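Local coordinates for protein esterase (Staphylococcus aureus subsp. aureus USA300_TCH1516, PDB 3D7R) that probably hydrolyses ester bonds, as a putative esterase of the alpha/beta hydrolase fold, at residues 118-128 and 308-319. Numbering follows the deposited sequence.
Sequences LLDKITLSTLY and HKAIKQIAKSID. With DMS (dimethyl sulfoxide), chain F.
Helices 118-126 and 308-318 run in the same general direction, their axes 9.2 Å apart at an angle of 40°, and the CA atoms of T126 and A315 come within 4.9 Å of each other. This is consistent with the small side chain of A315, whose CB sits 3.7 Å from the backbone O of S125, while T126 CG2 reaches I314 and I318. With chi1 63°, T126 OG1 lies between its own N and carbonyl carbon and donates to I122 O, which takes T126 N from the opposite face of its plane; the same OG1 accepts from Y128 N in an ST turn as the chain leaves the helix. Toward the N-terminal ends, I311 CD1 lies 3.7 Å from L118 CD1, and its CG2 meets S125 OG. In this alpha/beta hydrolase fold the helix between strands 98-102 and 129-133 and the last helix share one side of the central sheet: I122 rests on I99 of strand 98-102, I314 on F262 of strand 259-264. Y128, just before strand 129-133, closes the C-terminal end. One face of its ring receives I318 CD1 in a CH-pi contact, 3.8 Å from the centroid. D319 OD1 lies in the ring plane at its edge and accepts from Y128 OH at 2.8 Å, the hydroxyl meeting it from above the carboxylate plane. At the other end, K121 CE comes obliquely to the imidazole of H308, 3.4 Å from NE2.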
loop_
_atom_site.group_PDB
_atom_site.type_symbol
_atom_site.label_atom_id
_atom_site.label_comp_id
_atom_site.label_asym_id
_atom_site.label_seq_id
_atom_site.Cartn_x
_atom_site.Cartn_y
_atom_site.Cartn_z
ATOM N N LEU A 118 8.387 -3.692 9.074
ATOM C CA LEU A 118 7.634 -2.442 9.185
ATOM C C LEU A 118 6.329 -2.635 9.969
ATOM O O LEU A 118 5.996 -1.838 10.832
ATOM C CB LEU A 118 7.319 -1.872 7.787
ATOM C CG LEU A 118 6.382 -0.647 7.696
ATOM C CD1 LEU A 118 6.911 0.559 8.526
ATOM C CD2 LEU A 118 6.131 -0.225 6.229
ATOM N N LEU A 119 5.581 -3.681 9.623
ATOM C CA LEU A 119 4.305 -3.967 10.277
ATOM C C LEU A 119 4.472 -4.271 11.770
ATOM O O LEU A 119 3.682 -3.826 12.606
ATOM C CB LEU A 119 3.581 -5.092 9.536
ATOM C CG LEU A 119 2.666 -4.588 8.391
ATOM C CD1 LEU A 119 3.389 -3.695 7.387
ATOM C CD2 LEU A 119 2.036 -5.763 7.680
ATOM N N ASP A 120 5.506 -5.033 12.095
ATOM C CA ASP A 120 5.860 -5.277 13.487
ATOM C C ASP A 120 6.053 -3.959 14.240
ATOM O O ASP A 120 5.420 -3.745 15.279
ATOM C CB ASP A 120 7.115 -6.151 13.569
ATOM C CG ASP A 120 7.348 -6.700 14.954
ATOM O OD1 ASP A 120 6.377 -7.128 15.605
ATOM O OD2 ASP A 120 8.506 -6.713 15.396
ATOM N N LYS A 121 6.879 -3.061 13.688
ATOM C CA LYS A 121 7.109 -1.742 14.289
ATOM C C LYS A 121 5.839 -0.920 14.452
ATOM O O LYS A 121 5.650 -0.296 15.494
ATOM C CB LYS A 121 8.131 -0.912 13.494
ATOM C CG LYS A 121 9.513 -1.566 13.350
ATOM C CD LYS A 121 10.622 -0.563 13.628
ATOM C CE LYS A 121 11.981 -1.100 13.191
ATOM N NZ LYS A 121 12.416 -2.358 13.851
ATOM N N ILE A 122 4.987 -0.901 13.423
ATOM C CA ILE A 122 3.743 -0.132 13.494
ATOM C C ILE A 122 2.830 -0.693 14.592
ATOM O O ILE A 122 2.168 0.073 15.327
ATOM C CB ILE A 122 2.989 -0.125 12.121
ATOM C CG1 ILE A 122 3.742 0.733 11.089
ATOM C CG2 ILE A 122 1.553 0.410 12.279
ATOM C CD1 ILE A 122 3.319 0.457 9.654
ATOM N N THR A 123 2.767 -2.029 14.678
ATOM C CA THR A 123 1.989 -2.678 15.732
ATOM C C THR A 123 2.454 -2.190 17.108
ATOM O O THR A 123 1.653 -1.774 17.935
ATOM C CB THR A 123 2.129 -4.227 15.679
ATOM O OG1 THR A 123 1.754 -4.701 14.382
ATOM C CG2 THR A 123 1.247 -4.920 16.770
ATOM N N LEU A 124 3.760 -2.252 17.346
ATOM C CA LEU A 124 4.322 -1.880 18.633
ATOM C C LEU A 124 4.174 -0.388 18.931
ATOM O O LEU A 124 4.016 -0.011 20.101
ATOM C CB LEU A 124 5.793 -2.314 18.725
ATOM C CG LEU A 124 6.048 -3.713 19.324
ATOM C CD1 LEU A 124 5.450 -4.830 18.486
ATOM C CD2 LEU A 124 7.555 -3.929 19.504
ATOM N N SER A 125 4.212 0.456 17.888
ATOM C CA SER A 125 4.042 1.913 18.085
ATOM C C SER A 125 2.605 2.388 18.249
ATOM O O SER A 125 2.330 3.297 19.039
ATOM C CB SER A 125 4.707 2.700 16.946
ATOM O OG SER A 125 6.073 2.343 16.850
ATOM N N THR A 126 1.685 1.812 17.482
ATOM C CA THR A 126 0.294 2.260 17.500
ATOM C C THR A 126 -0.553 1.508 18.528
ATOM O O THR A 126 -1.571 2.031 19.009
ATOM C CB THR A 126 -0.371 2.081 16.124
ATOM O OG1 THR A 126 -0.413 0.688 15.803
ATOM C CG2 THR A 126 0.431 2.835 15.029
ATOM N N LEU A 127 -0.140 0.279 18.847
ATOM C CA LEU A 127 -0.960 -0.646 19.633
ATOM C C LEU A 127 -2.341 -0.895 19.032
ATOM O O LEU A 127 -3.302 -1.137 19.759
ATOM C CB LEU A 127 -1.063 -0.189 21.100
ATOM C CG LEU A 127 0.286 -0.047 21.800
ATOM C CD1 LEU A 127 0.086 0.401 23.244
ATOM C CD2 LEU A 127 1.055 -1.378 21.725
ATOM N N TYR A 128 -2.423 -0.830 17.702
ATOM C CA TYR A 128 -3.511 -1.433 16.945
ATOM C C TYR A 128 -3.097 -2.853 16.549
ATOM O O TYR A 128 -1.906 -3.144 16.452
ATOM C CB TYR A 128 -3.761 -0.647 15.654
ATOM C CG TYR A 128 -4.486 0.677 15.818
ATOM C CD1 TYR A 128 -4.102 1.603 16.796
ATOM C CD2 TYR A 128 -5.535 1.012 14.972
ATOM C CE1 TYR A 128 -4.764 2.829 16.925
ATOM C CE2 TYR A 128 -6.215 2.237 15.097
ATOM C CZ TYR A 128 -5.824 3.128 16.073
ATOM O OH TYR A 128 -6.490 4.326 16.196
ATOM N N HIS A 308 11.693 5.679 11.157
ATOM C CA HIS A 308 11.268 5.725 12.546
ATOM C C HIS A 308 10.495 7.015 12.835
ATOM O O HIS A 308 9.501 6.997 13.559
ATOM C CB HIS A 308 12.464 5.551 13.469
ATOM C CG HIS A 308 13.005 4.159 13.466
ATOM N ND1 HIS A 308 14.177 3.817 12.823
ATOM C CD2 HIS A 308 12.504 3.010 13.978
ATOM C CE1 HIS A 308 14.392 2.520 12.968
ATOM N NE2 HIS A 308 13.391 2.007 13.665
ATOM N N LYS A 309 10.931 8.119 12.233
ATOM C CA LYS A 309 10.193 9.377 12.346
ATOM C C LYS A 309 8.804 9.273 11.706
ATOM O O LYS A 309 7.837 9.757 12.282
ATOM C CB LYS A 309 10.980 10.542 11.727
ATOM C CG LYS A 309 10.329 11.909 11.916
ATOM C CD LYS A 309 11.077 13.031 11.172
ATOM C CE LYS A 309 10.391 14.369 11.459
ATOM N NZ LYS A 309 11.126 15.507 10.853
ATOM N N ALA A 310 8.699 8.630 10.540
ATOM C CA ALA A 310 7.397 8.451 9.874
ATOM C C ALA A 310 6.477 7.583 10.721
ATOM O O ALA A 310 5.289 7.845 10.832
ATOM C CB ALA A 310 7.565 7.843 8.487
ATOM N N ILE A 311 7.032 6.527 11.288
ATOM C CA ILE A 311 6.265 5.631 12.158
ATOM C C ILE A 311 5.747 6.377 13.382
ATOM O O ILE A 311 4.579 6.209 13.752
ATOM C CB ILE A 311 7.073 4.366 12.534
ATOM C CG1 ILE A 311 7.194 3.459 11.302
ATOM C CG2 ILE A 311 6.401 3.595 13.683
ATOM C CD1 ILE A 311 8.383 2.509 11.351
ATOM N N LYS A 312 6.588 7.228 13.984
ATOM C CA LYS A 312 6.144 8.043 15.122
ATOM C C LYS A 312 5.018 8.996 14.706
ATOM O O LYS A 312 4.094 9.229 15.486
ATOM C CB LYS A 312 7.289 8.836 15.749
ATOM C CG LYS A 312 8.302 7.994 16.495
ATOM C CD LYS A 312 9.384 8.885 17.166
ATOM C CE LYS A 312 10.688 8.111 17.417
ATOM N NZ LYS A 312 10.787 7.555 18.805
ATOM N N GLN A 313 5.103 9.549 13.498
ATOM C CA GLN A 313 4.042 10.415 12.976
ATOM C C GLN A 313 2.715 9.670 12.765
ATOM O O GLN A 313 1.633 10.225 13.014
ATOM C CB GLN A 313 4.487 11.089 11.681
ATOM C CG GLN A 313 5.544 12.191 11.936
ATOM C CD GLN A 313 6.273 12.612 10.690
ATOM O OE1 GLN A 313 6.449 11.827 9.751
ATOM N NE2 GLN A 313 6.702 13.869 10.665
ATOM N N ILE A 314 2.801 8.434 12.270
ATOM C CA ILE A 314 1.632 7.545 12.216
ATOM C C ILE A 314 1.040 7.362 13.617
ATOM O O ILE A 314 -0.156 7.597 13.811
ATOM C CB ILE A 314 1.978 6.184 11.574
ATOM C CG1 ILE A 314 2.361 6.391 10.094
ATOM C CG2 ILE A 314 0.779 5.199 11.705
ATOM C CD1 ILE A 314 2.843 5.146 9.374
ATOM N N ALA A 315 1.879 6.997 14.594
ATOM C CA ALA A 315 1.439 6.767 15.977
ATOM C C ALA A 315 0.776 8.009 16.597
ATOM O O ALA A 315 -0.277 7.915 17.222
ATOM C CB ALA A 315 2.616 6.317 16.847
ATOM N N LYS A 316 1.400 9.168 16.420
ATOM C CA LYS A 316 0.852 10.416 16.947
ATOM C C LYS A 316 -0.473 10.798 16.274
ATOM O O LYS A 316 -1.388 11.285 16.934
ATOM C CB LYS A 316 1.873 11.547 16.806
ATOM C CG LYS A 316 1.522 12.838 17.588
ATOM C CD LYS A 316 0.698 13.807 16.733
ATOM C CE LYS A 316 -0.026 14.869 17.584
ATOM N NZ LYS A 316 -1.320 15.285 16.935
ATOM N N SER A 317 -0.586 10.591 14.969
ATOM C CA SER A 317 -1.802 11.027 14.273
ATOM C C SER A 317 -2.966 10.020 14.348
ATOM O O SER A 317 -4.128 10.419 14.289
ATOM C CB SER A 317 -1.497 11.349 12.819
ATOM O OG SER A 317 -1.028 10.190 12.170
ATOM N N ILE A 318 -2.662 8.732 14.474
ATOM C CA ILE A 318 -3.701 7.703 14.353
ATOM C C ILE A 318 -4.797 7.811 15.422
ATOM O O ILE A 318 -5.940 7.422 15.184
ATOM C CB ILE A 318 -3.114 6.268 14.266
ATOM C CG1 ILE A 318 -4.151 5.311 13.642
ATOM C CG2 ILE A 318 -2.579 5.795 15.647
ATOM C CD1 ILE A 318 -3.559 3.981 13.158
ATOM N N ASP A 319 -4.473 8.354 16.583
ATOM C CA ASP A 319 -5.535 8.532 17.581
ATOM C C ASP A 319 -6.190 9.932 17.659
ATOM O O ASP A 319 -7.014 10.164 18.548
ATOM C CB ASP A 319 -5.140 7.979 18.960
ATOM C CG ASP A 319 -5.114 6.441 18.999
ATOM O OD1 ASP A 319 -6.066 5.759 18.507
ATOM O OD2 ASP A 319 -4.118 5.913 19.538
HETATM S S DMS F . 7.790 15.722 7.256
HETATM O O DMS F . 8.080 15.412 8.977
HETATM C C1 DMS F . 7.465 17.495 7.077
HETATM C C2 DMS F . 9.394 15.624 6.439
#